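Local coordinates for similar to yteR (Bacilus subtilis) (Clostridium acetobutylicum, PDB 4WU0), which probably hydrolyses unsaturated oligosaccharides derived from the pectin component rhamnogalacturonan, as a glycoside hydrolase of family 105, at residues G131-A136 against Y205-A210; F138-V143 against D153-Q158; W248-D253 against Y261-G266; C317-L322 against I336-V341. One frame throughout, in Å; residues are numbered along the deposited sequence.

Contacts 1 and 2 are both buried in the helical body and share helix 129-146: contact 1, nearer the centre of the chain, sets it against helix 199-215, while contact 2 pairs it with helix 152-166. Both rest on apolar side chains meeting aromatic rings, and contact 2 adds a water between tyrosine and carboxylate. Contacts 3 and 4, about 11 Å apart between centres, lie at the loops and short strands, contact 3 partly buried and contact 4 at the surface. Two backbone hydrogen bonds cross contact 3 and one crosses contact 4. They meet where E263 OE2 lies 2.9 Å from C317 N, and Y261 packs against C317 and I340.

Contact 1 (G131-A136 against Y205-A210)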
loop_
_atom_site.group_PDB
_atom_site.type_symbol
_atom_site.label_atom_id
_atom_site.label_comp_id
_atom_site.label_asym_id
_atom_site.label_seq_id
_atom_site.Cartn_x
_atom_site.Cartn_y
_atom_site.Cartn_z
ATOM N N GLY A 131 0.927 -6.784 4.011
ATOM C CA GLY A 131 1.090 -6.468 5.415
ATOM C C GLY A 131 2.244 -5.558 5.758
ATOM O O GLY A 131 2.219 -4.875 6.776
ATOM N N LEU A 132 3.294 -5.577 4.938
ATOM C CA LEU A 132 4.421 -4.699 5.170
ATOM C C LEU A 132 4.016 -3.246 5.068
ATOM O O LEU A 132 4.583 -2.399 5.744
ATOM C CB LEU A 132 5.562 -5.004 4.193
ATOM C CG LEU A 132 6.474 -6.157 4.618
ATOM C CD1 LEU A 132 7.270 -5.778 5.854
ATOM C CD2 LEU A 132 5.694 -7.448 4.840
ATOM N N TYR A 133 3.032 -2.950 4.226
ATOM C CA TYR A 133 2.537 -1.585 4.084
ATOM C C TYR A 133 1.595 -1.250 5.230
ATOM O O TYR A 133 1.661 -0.149 5.780
ATOM C CB TYR A 133 1.778 -1.413 2.767
ATOM C CG TYR A 133 1.326 0.005 2.528
ATOM C CD1 TYR A 133 2.232 0.983 2.171
ATOM C CD2 TYR A 133 0.002 0.371 2.680
ATOM C CE1 TYR A 133 1.818 2.261 1.954
ATOM C CE2 TYR A 133 -0.421 1.655 2.460
ATOM C CZ TYR A 133 0.483 2.599 2.087
ATOM O OH TYR A 133 0.063 3.897 1.841
ATOM N N MET A 134 0.724 -2.194 5.599
ATOM C CA MET A 134 -0.295 -1.912 6.619
ATOM C C MET A 134 0.285 -1.795 8.021
ATOM O O MET A 134 -0.207 -1.020 8.855
ATOM C CB MET A 134 -1.359 -3.007 6.657
ATOM C CG MET A 134 -1.868 -3.456 5.299
ATOM S SD MET A 134 -2.554 -2.123 4.339
ATOM C CE MET A 134 -2.795 -2.994 2.773
ATOM N N GLY A 135 1.272 -2.636 8.296
ATOM C CA GLY A 135 1.747 -2.876 9.652
ATOM C C GLY A 135 3.089 -2.238 9.915
ATOM O O GLY A 135 3.153 -1.230 10.574
ATOM N N ALA A 136 4.144 -2.836 9.375
ATOM C CA ALA A 136 5.490 -2.318 9.573
ATOM C C ALA A 136 5.609 -0.843 9.221
ATOM O O ALA A 136 6.253 -0.086 9.949
ATOM C CB ALA A 136 6.477 -3.124 8.766
ATOM N N TYR A 205 4.570 -3.429 -1.380
ATOM C CA TYR A 205 5.917 -3.569 -0.851
ATOM C C TYR A 205 6.797 -2.381 -1.250
ATOM O O TYR A 205 7.562 -1.871 -0.420
ATOM C CB TYR A 205 6.557 -4.888 -1.290
ATOM C CG TYR A 205 7.835 -5.226 -0.562
ATOM C CD1 TYR A 205 7.833 -5.551 0.784
ATOM C CD2 TYR A 205 9.042 -5.255 -1.232
ATOM C CE1 TYR A 205 9.019 -5.867 1.464
ATOM C CE2 TYR A 205 10.218 -5.594 -0.570
ATOM C CZ TYR A 205 10.194 -5.886 0.770
ATOM O OH TYR A 205 11.355 -6.183 1.423
ATOM N N VAL A 206 6.718 -1.933 -2.505
ATOM C CA VAL A 206 7.528 -0.766 -2.880
ATOM C C VAL A 206 7.061 0.540 -2.227
ATOM O O VAL A 206 7.886 1.372 -1.835
ATOM C CB VAL A 206 7.756 -0.613 -4.408
ATOM C CG1 VAL A 206 8.541 -1.796 -4.929
ATOM C CG2 VAL A 206 6.468 -0.455 -5.175
ATOM N N MET A 207 5.755 0.722 -2.056
ATOM C CA MET A 207 5.289 1.867 -1.285
ATOM C C MET A 207 5.780 1.785 0.150
ATOM O O MET A 207 6.206 2.796 0.723
ATOM C CB MET A 207 3.783 1.967 -1.245
ATOM C CG MET A 207 3.343 3.221 -0.617
ATOM S SD MET A 207 1.574 3.359 -0.758
ATOM C CE MET A 207 1.505 3.289 -2.476
ATOM N N ALA A 208 5.682 0.598 0.728
ATOM C CA ALA A 208 6.106 0.373 2.105
ATOM C C ALA A 208 7.569 0.732 2.280
ATOM O O ALA A 208 7.939 1.371 3.267
ATOM C CB ALA A 208 5.862 -1.057 2.512
ATOM N N LEU A 209 8.407 0.323 1.329
ATOM C CA LEU A 209 9.821 0.655 1.390
ATOM C C LEU A 209 10.048 2.168 1.323
ATOM O O LEU A 209 10.743 2.747 2.173
ATOM C CB LEU A 209 10.606 -0.052 0.280
ATOM C CG LEU A 209 10.810 -1.566 0.447
ATOM C CD1 LEU A 209 11.160 -2.224 -0.880
ATOM C CD2 LEU A 209 11.938 -1.818 1.430
ATOM N N ALA A 210 9.473 2.814 0.321
ATOM C CA ALA A 210 9.666 4.243 0.157
ATOM C C ALA A 210 9.200 5.015 1.394
ATOM O O ALA A 210 9.879 5.925 1.857
ATOM C CB ALA A 210 8.944 4.753 -1.093
#
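Two tyrosines, one from each helix, point to opposite ends of this contact, with A208 between them. Y133 has CG anti to its backbone N (chi1 -176°), which carries its ring alongside helix 199-215. M207 is extended through its first two torsions, which places SD obliquely beside that ring, 3.8 Å from the Y133 centroid and 50° off the normal, in a Met-aromatic contact; the bend at the third turns only CE. The pair is modelled closer than normal packing allows, so its exact distance carries little weight. The methyl CB of A208 points at the facing helix and lies 3.7 Å from Y133 CA, while its backbone N faces the edge of the same ring. This small residue lets the helix axes approach to 8.0 Å. Their directions diverge by 36°, roughly parallel, as for inner helices in the (alpha/alpha)6 barrel expected for this family. At the other end, L132 and Y205 lie side by side and point the same way, L132 CG reaching the ring edge 4.1 Å from Y205 CE1. The hydroxyl of Y205 is hydrogen-bonded to F159 O, while K81 makes a cation-pi contact with the Y133 ring.

Contact 2 (F138-V143 against D153-Q158)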
loop_
_atom_site.group_PDB
_atom_site.type_symbol
_atom_site.label_atom_id
_atom_site.label_comp_id
_atom_site.label_asym_id
_atom_site.label_seq_id
_atom_site.Cartn_x
_atom_site.Cartn_y
_atom_site.Cartn_z
ATOM N N PHE A 138 3.134 1.513 9.115
ATOM C CA PHE A 138 2.437 2.299 10.114
ATOM C C PHE A 138 3.292 2.397 11.375
ATOM O O PHE A 138 3.430 3.475 11.970
ATOM C CB PHE A 138 1.101 1.677 10.496
ATOM C CG PHE A 138 0.606 2.126 11.850
ATOM C CD1 PHE A 138 0.188 3.428 12.046
ATOM C CD2 PHE A 138 0.610 1.270 12.942
ATOM C CE1 PHE A 138 -0.251 3.862 13.316
ATOM C CE2 PHE A 138 0.168 1.696 14.192
ATOM C CZ PHE A 138 -0.268 2.994 14.368
ATOM N N TYR A 139 3.863 1.262 11.778
ATOM C CA TYR A 139 4.678 1.205 12.985
ATOM C C TYR A 139 5.850 2.191 12.852
ATOM O O TYR A 139 6.163 2.924 13.777
ATOM C CB TYR A 139 5.143 -0.248 13.224
ATOM C CG TYR A 139 5.832 -0.538 14.528
ATOM C CD1 TYR A 139 5.786 0.351 15.594
ATOM C CD2 TYR A 139 6.500 -1.743 14.709
ATOM C CE1 TYR A 139 6.426 0.065 16.768
ATOM C CE2 TYR A 139 7.136 -2.030 15.882
ATOM C CZ TYR A 139 7.097 -1.130 16.908
ATOM O OH TYR A 139 7.750 -1.433 18.089
ATOM N N ALA A 140 6.465 2.259 11.674
ATOM C CA ALA A 140 7.544 3.219 11.452
ATOM C C ALA A 140 7.088 4.663 11.618
ATOM O O ALA A 140 7.768 5.474 12.245
ATOM C CB ALA A 140 8.165 3.015 10.061
ATOM N N LYS A 141 5.940 5.002 11.032
ATOM C CA LYS A 141 5.408 6.352 11.184
ATOM C C LYS A 141 5.078 6.644 12.642
ATOM O O LYS A 141 5.295 7.750 13.118
ATOM C CB LYS A 141 4.206 6.556 10.265
ATOM C CG LYS A 141 4.611 6.474 8.782
ATOM C CD LYS A 141 3.437 6.551 7.848
ATOM C CE LYS A 141 3.910 6.713 6.399
ATOM N NZ LYS A 141 4.571 8.038 6.159
ATOM N N TYR A 142 4.567 5.648 13.357
ATOM C CA TYR A 142 4.225 5.828 14.751
ATOM C C TYR A 142 5.496 6.095 15.563
ATOM O O TYR A 142 5.538 6.998 16.397
ATOM C CB TYR A 142 3.517 4.582 15.281
ATOM C CG TYR A 142 2.984 4.743 16.680
ATOM C CD1 TYR A 142 3.806 4.543 17.774
ATOM C CD2 TYR A 142 1.672 5.109 16.910
ATOM C CE1 TYR A 142 3.330 4.703 19.059
ATOM C CE2 TYR A 142 1.200 5.262 18.173
ATOM C CZ TYR A 142 2.028 5.087 19.243
ATOM O OH TYR A 142 1.530 5.248 20.519
ATOM N N VAL A 143 6.529 5.299 15.317
ATOM C CA VAL A 143 7.779 5.450 16.083
ATOM C C VAL A 143 8.414 6.810 15.833
ATOM O O VAL A 143 8.943 7.429 16.757
ATOM C CB VAL A 143 8.778 4.318 15.725
ATOM C CG1 VAL A 143 10.173 4.568 16.306
ATOM C CG2 VAL A 143 8.215 2.977 16.178
ATOM N N ASP A 153 14.635 -0.950 14.471
ATOM C CA ASP A 153 15.385 -2.171 14.160
ATOM C C ASP A 153 14.441 -3.334 13.873
ATOM O O ASP A 153 14.727 -4.183 13.038
ATOM C CB ASP A 153 16.273 -2.599 15.347
ATOM C CG ASP A 153 17.448 -1.667 15.616
ATOM O OD1 ASP A 153 17.583 -0.598 14.981
ATOM O OD2 ASP A 153 18.248 -2.015 16.521
ATOM N N ASP A 154 13.337 -3.374 14.609
ATOM C CA ASP A 154 12.304 -4.396 14.451
ATOM C C ASP A 154 11.692 -4.248 13.068
ATOM O O ASP A 154 11.630 -5.207 12.297
ATOM C CB ASP A 154 11.262 -4.195 15.558
ATOM C CG ASP A 154 10.099 -5.175 15.498
ATOM O OD1 ASP A 154 9.997 -6.000 14.562
ATOM O OD2 ASP A 154 9.262 -5.089 16.413
ATOM N N ILE A 155 11.277 -3.028 12.755
ATOM C CA ILE A 155 10.648 -2.711 11.487
ATOM C C ILE A 155 11.550 -3.059 10.308
ATOM O O ILE A 155 11.111 -3.727 9.356
ATOM C CB ILE A 155 10.265 -1.227 11.467
ATOM C CG1 ILE A 155 9.118 -0.994 12.461
ATOM C CG2 ILE A 155 9.886 -0.744 10.055
ATOM C CD1 ILE A 155 9.100 0.397 13.054
ATOM N N THR A 156 12.798 -2.616 10.337
ATOM C CA THR A 156 13.669 -2.878 9.197
ATOM C C THR A 156 13.933 -4.374 9.032
ATOM O O THR A 156 13.976 -4.888 7.923
ATOM C CB THR A 156 14.995 -2.094 9.272
ATOM O OG1 THR A 156 15.693 -2.393 10.480
ATOM C CG2 THR A 156 14.714 -0.606 9.219
ATOM N N HIS A 157 14.111 -5.075 10.141
ATOM C CA HIS A 157 14.295 -6.532 10.102
ATOM C C HIS A 157 13.122 -7.204 9.386
ATOM O O HIS A 157 13.306 -8.164 8.616
ATOM C CB HIS A 157 14.408 -7.056 11.534
ATOM C CG HIS A 157 14.591 -8.538 11.635
ATOM N ND1 HIS A 157 15.787 -9.166 11.354
ATOM C CD2 HIS A 157 13.727 -9.516 11.996
ATOM C CE1 HIS A 157 15.656 -10.466 11.553
ATOM N NE2 HIS A 157 14.414 -10.703 11.937
ATOM N N GLN A 158 11.911 -6.698 9.597
ATOM C CA GLN A 158 10.754 -7.296 8.931
ATOM C C GLN A 158 10.818 -7.134 7.417
ATOM O O GLN A 158 10.504 -8.063 6.676
ATOM C CB GLN A 158 9.459 -6.726 9.480
ATOM C CG GLN A 158 9.330 -7.047 10.966
ATOM C CD GLN A 158 7.917 -7.080 11.439
ATOM O OE1 GLN A 158 7.035 -7.643 10.776
ATOM N NE2 GLN A 158 7.677 -6.472 12.602
HETATM O O HOH W 1 9.406 -3.536 18.600
#
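Segments 138-143 and 153-158 run antiparallel, their helix axes crossing at -158° with a closest approach of 9.9 Å, the geometry of a helical hairpin joined by a short loop. I155 is the side chain that fills the gap. Its CG1 branch is anti to the carbonyl carbon, and from there CD1 lies over one face of the Y139 ring, 4.0 Å from the centroid, in a CH-pi contact displaced toward the rim. The same methyl comes within 3.5 Å of A140 N, and meets V143 CG2 tip to tip. CG2 of I155 turns instead to A140 CB. D154 approaches Y139 differently: its OD2 lies at the ring edge, 3.8 Å from Y139 CE2, with carboxylate and ring planes nearly perpendicular. A water donates to both Y139 OH and D154 OD2, at 2.7 Å from each, and so ties the two polar ends together. The tyrosine hydroxyl is also hydrogen-bonded to E151, and D154 OD2 forms a salt bridge with R111. Q158 NE2 grips D154 OD1 from above the carboxylate plane at 3.1 Å. Helix 93-108 packs on Y139 through R103 and I106, whereas T212 of helix 199-215 touches both A140 and I155.

Contact 3 (W248-D253 against Y261-G266); sequences WYQVLD and YLEASG
Y261 takes the crowded first torsion (chi1 63°), with CG between the backbone N and the carbonyl carbon, and Q250 bends at its second (chi2 82°), so that ring and amide come to lie side by side, pointing the same way. Q250 CB sits over one face of the Y261 ring, 3.9 Å from the centroid, in a CH-pi contact. A second such contact is more central: L262 CD2 stands almost directly above the middle of the Y249 ring, 3.6 Å from its centroid. The backbones themselves form a single beta bridge between Y249 and L262. Q250 N donates to Y261 O at 2.8 Å, nearly along the C=O axis, and E263 N donates to W248 O at 3.0 Å, both bonds close to straight. E263 also folds back at chi2 (-79°) to act as N-cap of the following helix. Its OE1 accepts from G266 N through the syn lone pair, 2.8 Å away, while OE2 receives both S265 N and S265 OG, with C317 N of strand 311-317 as a further partner. The carboxylate is thus held in place, and the helix N-terminus would be expected to stabilise its negative charge. A water donates to Q250 OE1 and E263 OE1, joining the two segments again; the other end of the amide, Q250 NE2, is hydrogen-bonded to Y335 O. W248 turns away to pack on I270, V271 and L274 of helix 264-279, whose start is flanked by strand 311-317, and L262 touches E301 and F302 of helix 288-302.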
loop_
_atom_site.group_PDB
_atom_site.type_symbol
_atom_site.label_atom_id
_atom_site.label_comp_id
_atom_site.label_asym_id
_atom_site.label_seq_id
_atom_site.Cartn_x
_atom_site.Cartn_y
_atom_site.Cartn_z
ATOM N N TRP A 248 1.525 -1.713 -15.737
ATOM C CA TRP A 248 1.777 -3.064 -15.274
ATOM C C TRP A 248 0.529 -3.942 -15.243
ATOM O O TRP A 248 -0.580 -3.451 -15.059
ATOM C CB TRP A 248 2.445 -3.028 -13.886
ATOM C CG TRP A 248 3.887 -2.616 -13.966
ATOM C CD1 TRP A 248 4.958 -3.442 -14.054
ATOM C CD2 TRP A 248 4.410 -1.277 -13.972
ATOM N NE1 TRP A 248 6.107 -2.714 -14.140
ATOM C CE2 TRP A 248 5.809 -1.384 -14.096
ATOM C CE3 TRP A 248 3.831 -0.004 -13.904
ATOM C CZ2 TRP A 248 6.657 -0.255 -14.135
ATOM C CZ3 TRP A 248 4.664 1.113 -13.962
ATOM C CH2 TRP A 248 6.063 0.973 -14.088
ATOM N N TYR A 249 0.750 -5.242 -15.420
ATOM C CA TYR A 249 -0.306 -6.245 -15.407
ATOM C C TYR A 249 -0.663 -6.752 -14.026
ATOM O O TYR A 249 0.158 -6.733 -13.099
ATOM C CB TYR A 249 0.117 -7.444 -16.241
ATOM C CG TYR A 249 0.092 -7.191 -17.718
ATOM C CD1 TYR A 249 -1.076 -7.371 -18.437
ATOM C CD2 TYR A 249 1.237 -6.774 -18.392
ATOM C CE1 TYR A 249 -1.110 -7.149 -19.787
ATOM C CE2 TYR A 249 1.205 -6.556 -19.742
ATOM C CZ TYR A 249 0.026 -6.722 -20.424
ATOM O OH TYR A 249 -0.021 -6.496 -21.782
ATOM N N GLN A 250 -1.902 -7.221 -13.904
ATOM C CA GLN A 250 -2.377 -7.927 -12.706
ATOM C C GLN A 250 -1.451 -9.072 -12.290
ATOM O O GLN A 250 -1.057 -9.154 -11.121
ATOM C CB GLN A 250 -3.795 -8.451 -12.984
ATOM C CG GLN A 250 -4.366 -9.459 -12.028
ATOM C CD GLN A 250 -4.955 -8.818 -10.785
ATOM O OE1 GLN A 250 -4.559 -7.718 -10.400
ATOM N NE2 GLN A 250 -5.855 -9.529 -10.116
ATOM N N VAL A 251 -1.112 -9.955 -13.228
ATOM C CA VAL A 251 -0.083 -10.972 -12.996
ATOM C C VAL A 251 1.166 -10.477 -13.747
ATOM O O VAL A 251 1.231 -10.495 -14.980
ATOM C CB VAL A 251 -0.506 -12.373 -13.443
ATOM C CG1 VAL A 251 0.596 -13.391 -13.125
ATOM C CG2 VAL A 251 -1.798 -12.768 -12.760
ATOM N N LEU A 252 2.128 -9.968 -12.986
ATOM C CA LEU A 252 3.132 -9.038 -13.518
ATOM C C LEU A 252 3.955 -9.533 -14.698
ATOM O O LEU A 252 4.259 -8.762 -15.617
ATOM C CB LEU A 252 4.101 -8.632 -12.403
ATOM C CG LEU A 252 3.526 -7.649 -11.392
ATOM C CD1 LEU A 252 4.362 -7.594 -10.099
ATOM C CD2 LEU A 252 3.412 -6.278 -11.999
ATOM N N ASP A 253 4.355 -10.800 -14.635
ATOM C CA ASP A 253 5.280 -11.364 -15.603
ATOM C C ASP A 253 4.612 -12.184 -16.698
ATOM O O ASP A 253 5.307 -12.821 -17.478
ATOM C CB ASP A 253 6.322 -12.236 -14.890
ATOM C CG ASP A 253 5.708 -13.437 -14.195
ATOM O OD1 ASP A 253 4.531 -13.336 -13.793
ATOM O OD2 ASP A 253 6.413 -14.468 -14.023
ATOM N N TYR A 261 -4.510 -8.530 -17.586
ATOM C CA TYR A 261 -4.955 -7.166 -17.875
ATOM C C TYR A 261 -4.080 -6.164 -17.151
ATOM O O TYR A 261 -3.532 -6.463 -16.080
ATOM C CB TYR A 261 -6.425 -6.981 -17.483
ATOM C CG TYR A 261 -6.744 -7.149 -16.016
ATOM C CD1 TYR A 261 -6.974 -8.406 -15.462
ATOM C CD2 TYR A 261 -6.850 -6.036 -15.186
ATOM C CE1 TYR A 261 -7.287 -8.542 -14.134
ATOM C CE2 TYR A 261 -7.162 -6.155 -13.868
ATOM C CZ TYR A 261 -7.383 -7.415 -13.331
ATOM O OH TYR A 261 -7.690 -7.529 -12.007
ATOM N N LEU A 262 -3.967 -4.980 -17.745
ATOM C CA LEU A 262 -3.280 -3.864 -17.117
ATOM C C LEU A 262 -4.126 -3.398 -15.953
ATOM O O LEU A 262 -5.314 -3.111 -16.119
ATOM C CB LEU A 262 -3.075 -2.737 -18.152
ATOM C CG LEU A 262 -2.302 -3.130 -19.406
ATOM C CD1 LEU A 262 -2.294 -1.993 -20.411
ATOM C CD2 LEU A 262 -0.876 -3.526 -19.058
ATOM N N GLU A 263 -3.518 -3.328 -14.768
ATOM C CA GLU A 263 -4.277 -3.120 -13.537
ATOM C C GLU A 263 -3.841 -1.829 -12.845
ATOM O O GLU A 263 -2.646 -1.543 -12.689
ATOM C CB GLU A 263 -4.150 -4.357 -12.635
ATOM C CG GLU A 263 -5.130 -4.400 -11.472
ATOM C CD GLU A 263 -4.731 -3.528 -10.293
ATOM O OE1 GLU A 263 -3.524 -3.441 -10.021
ATOM O OE2 GLU A 263 -5.627 -2.946 -9.604
ATOM N N ALA A 264 -4.831 -1.044 -12.432
ATOM C CA ALA A 264 -4.597 0.352 -12.064
ATOM C C ALA A 264 -3.994 0.560 -10.689
ATOM O O ALA A 264 -3.200 1.495 -10.490
ATOM C CB ALA A 264 -5.903 1.139 -12.164
ATOM N N SER A 265 -4.406 -0.237 -9.705
ATOM C CA SER A 265 -3.934 0.020 -8.359
ATOM C C SER A 265 -2.449 -0.325 -8.216
ATOM O O SER A 265 -1.676 0.496 -7.733
ATOM C CB SER A 265 -4.806 -0.670 -7.305
ATOM O OG SER A 265 -4.631 -2.072 -7.297
ATOM N N GLY A 266 -2.046 -1.508 -8.655
ATOM C CA GLY A 266 -0.636 -1.860 -8.636
ATOM C C GLY A 266 0.203 -0.895 -9.471
ATOM O O GLY A 266 1.254 -0.440 -9.018
HETATM O O HOH W 2 -2.423 -6.007 -9.514
#

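Contact 4 (C317-L322 against I336-V341); sequences CYVAGL and ISEPIV
The end of a small antiparallel sheet lies here, where C317, closing strand 311-317, faces I340 of the short strand 340-341 as a non-hydrogen-bonded pair with CA atoms 4.7 Å apart. Just beyond it, Y318 N donates to P339 O at 2.8 Å in a nearly straight bond (172°), with the donor lying above the carbonyl plane rather than on a lone pair. Y318 then leaves the extended conformation. The backbone points its CB at the other segment, and with CG anti to the backbone N the ring leads away from it; Y318 CB packs against both P339 CB and V341 CG2, each 3.9 Å away. K346 makes a cation-pi contact with the same tyrosine. C317 SG, also anti to its backbone N, approaches E338 CB more loosely. E338 is folded: CG is anti to the carbonyl carbon and the chain bends at chi2 (-76°), laying the carboxylate alongside V319 and A320. OE1 reaches V319 CG1 at 3.7 Å, a branch held in the crowded position between backbone N and carbonyl carbon (chi1 63°). OE2 is hydrogen-bonded to Y334 OH, and that hydroxyl also pairs with G321 N, so the preceding helix 332-337 helps to set the glutamate. The fold of E338 wraps the carbonyl of V319, which is buried without a hydrogen-bonding partner anywhere in the model. The packing there is tight, with V319 O only 3.0 Å from E338 CG.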
loop_
_atom_site.group_PDB
_atom_site.type_symbol
_atom_site.label_atom_id
_atom_site.label_comp_id
_atom_site.label_asym_id
_atom_site.label_seq_id
_atom_site.Cartn_x
_atom_site.Cartn_y
_atom_site.Cartn_z
ATOM N N CYS A 317 -8.336 -4.025 -9.539
ATOM C CA CYS A 317 -8.690 -5.328 -8.975
ATOM C C CYS A 317 -9.355 -5.087 -7.626
ATOM O O CYS A 317 -8.737 -4.522 -6.740
ATOM C CB CYS A 317 -7.439 -6.185 -8.787
ATOM S SG CYS A 317 -7.840 -7.750 -7.935
ATOM N N TYR A 318 -10.592 -5.517 -7.444
ATOM C CA TYR A 318 -11.313 -5.166 -6.227
ATOM C C TYR A 318 -10.665 -5.765 -4.956
ATOM O O TYR A 318 -10.577 -5.099 -3.913
ATOM C CB TYR A 318 -12.784 -5.571 -6.328
ATOM C CG TYR A 318 -13.569 -5.351 -5.054
ATOM C CD1 TYR A 318 -13.697 -4.079 -4.494
ATOM C CD2 TYR A 318 -14.157 -6.416 -4.394
ATOM C CE1 TYR A 318 -14.399 -3.893 -3.322
ATOM C CE2 TYR A 318 -14.865 -6.232 -3.231
ATOM C CZ TYR A 318 -14.981 -4.971 -2.698
ATOM O OH TYR A 318 -15.689 -4.794 -1.524
ATOM N N VAL A 319 -10.271 -7.028 -5.051
ATOM C CA VAL A 319 -9.768 -7.789 -3.911
ATOM C C VAL A 319 -9.026 -9.010 -4.434
ATOM O O VAL A 319 -9.392 -9.588 -5.449
ATOM C CB VAL A 319 -10.918 -8.234 -2.962
ATOM C CG1 VAL A 319 -11.885 -9.191 -3.671
ATOM C CG2 VAL A 319 -10.369 -8.873 -1.684
ATOM N N ALA A 320 -7.962 -9.382 -3.751
ATOM C CA ALA A 320 -7.327 -10.680 -3.948
ATOM C C ALA A 320 -6.674 -11.080 -2.638
ATOM O O ALA A 320 -6.292 -10.223 -1.827
ATOM C CB ALA A 320 -6.297 -10.641 -5.036
ATOM N N GLY A 321 -6.563 -12.386 -2.439
ATOM C CA GLY A 321 -5.897 -12.943 -1.287
ATOM C C GLY A 321 -5.709 -14.435 -1.465
ATOM O O GLY A 321 -6.014 -14.980 -2.522
ATOM N N LEU A 322 -5.190 -15.096 -0.430
ATOM C CA LEU A 322 -4.888 -16.508 -0.484
ATOM C C LEU A 322 -5.646 -17.239 0.623
ATOM O O LEU A 322 -5.909 -16.681 1.692
ATOM C CB LEU A 322 -3.372 -16.721 -0.362
ATOM C CG LEU A 322 -2.710 -16.122 -1.611
ATOM C CD1 LEU A 322 -1.290 -15.733 -1.390
ATOM C CD2 LEU A 322 -2.817 -17.109 -2.761
ATOM N N ILE A 336 -7.266 -13.854 -12.074
ATOM C CA ILE A 336 -8.112 -13.279 -13.118
ATOM C C ILE A 336 -9.591 -13.331 -12.713
ATOM O O ILE A 336 -10.419 -12.575 -13.243
ATOM C CB ILE A 336 -7.851 -14.030 -14.445
ATOM C CG1 ILE A 336 -6.370 -13.916 -14.821
ATOM C CG2 ILE A 336 -8.737 -13.530 -15.572
ATOM C CD1 ILE A 336 -5.785 -12.532 -14.718
ATOM N N SER A 337 -9.930 -14.207 -11.765
ATOM C CA SER A 337 -11.334 -14.392 -11.386
ATOM C C SER A 337 -11.904 -13.248 -10.548
ATOM O O SER A 337 -13.137 -13.108 -10.440
ATOM C CB SER A 337 -11.535 -15.700 -10.608
ATOM O OG SER A 337 -11.099 -15.551 -9.258
ATOM N N GLU A 338 -11.043 -12.445 -9.928
ATOM C CA GLU A 338 -11.543 -11.433 -8.997
ATOM C C GLU A 338 -12.091 -10.223 -9.765
ATOM O O GLU A 338 -11.696 -9.977 -10.908
ATOM C CB GLU A 338 -10.464 -11.014 -7.992
ATOM C CG GLU A 338 -10.036 -12.111 -6.984
ATOM C CD GLU A 338 -11.034 -12.348 -5.860
ATOM O OE1 GLU A 338 -12.227 -12.010 -6.014
ATOM O OE2 GLU A 338 -10.632 -12.907 -4.808
ATOM N N PRO A 339 -13.020 -9.473 -9.150
ATOM C CA PRO A 339 -13.657 -8.369 -9.895
ATOM C C PRO A 339 -12.694 -7.264 -10.310
ATOM O O PRO A 339 -11.741 -6.966 -9.582
ATOM C CB PRO A 339 -14.658 -7.788 -8.892
ATOM C CG PRO A 339 -14.939 -8.945 -7.945
ATOM C CD PRO A 339 -13.664 -9.711 -7.844
ATOM N N ILE A 340 -12.988 -6.650 -11.452
ATOM C CA ILE A 340 -12.305 -5.442 -11.909
ATOM C C ILE A 340 -13.335 -4.328 -11.793
ATOM O O ILE A 340 -14.410 -4.399 -12.404
ATOM C CB ILE A 340 -11.839 -5.574 -13.359
ATOM C CG1 ILE A 340 -10.900 -6.771 -13.519
ATOM C CG2 ILE A 340 -11.160 -4.294 -13.808
ATOM C CD1 ILE A 340 -10.617 -7.115 -14.983
ATOM N N VAL A 341 -12.994 -3.289 -11.037
ATOM C CA VAL A 341 -13.937 -2.222 -10.753
ATOM C C VAL A 341 -13.374 -0.833 -10.972
ATOM O O VAL A 341 -12.158 -0.654 -11.114
ATOM C CB VAL A 341 -14.472 -2.348 -9.306
ATOM C CG1 VAL A 341 -15.211 -3.667 -9.119
ATOM C CG2 VAL A 341 -13.365 -2.255 -8.294
#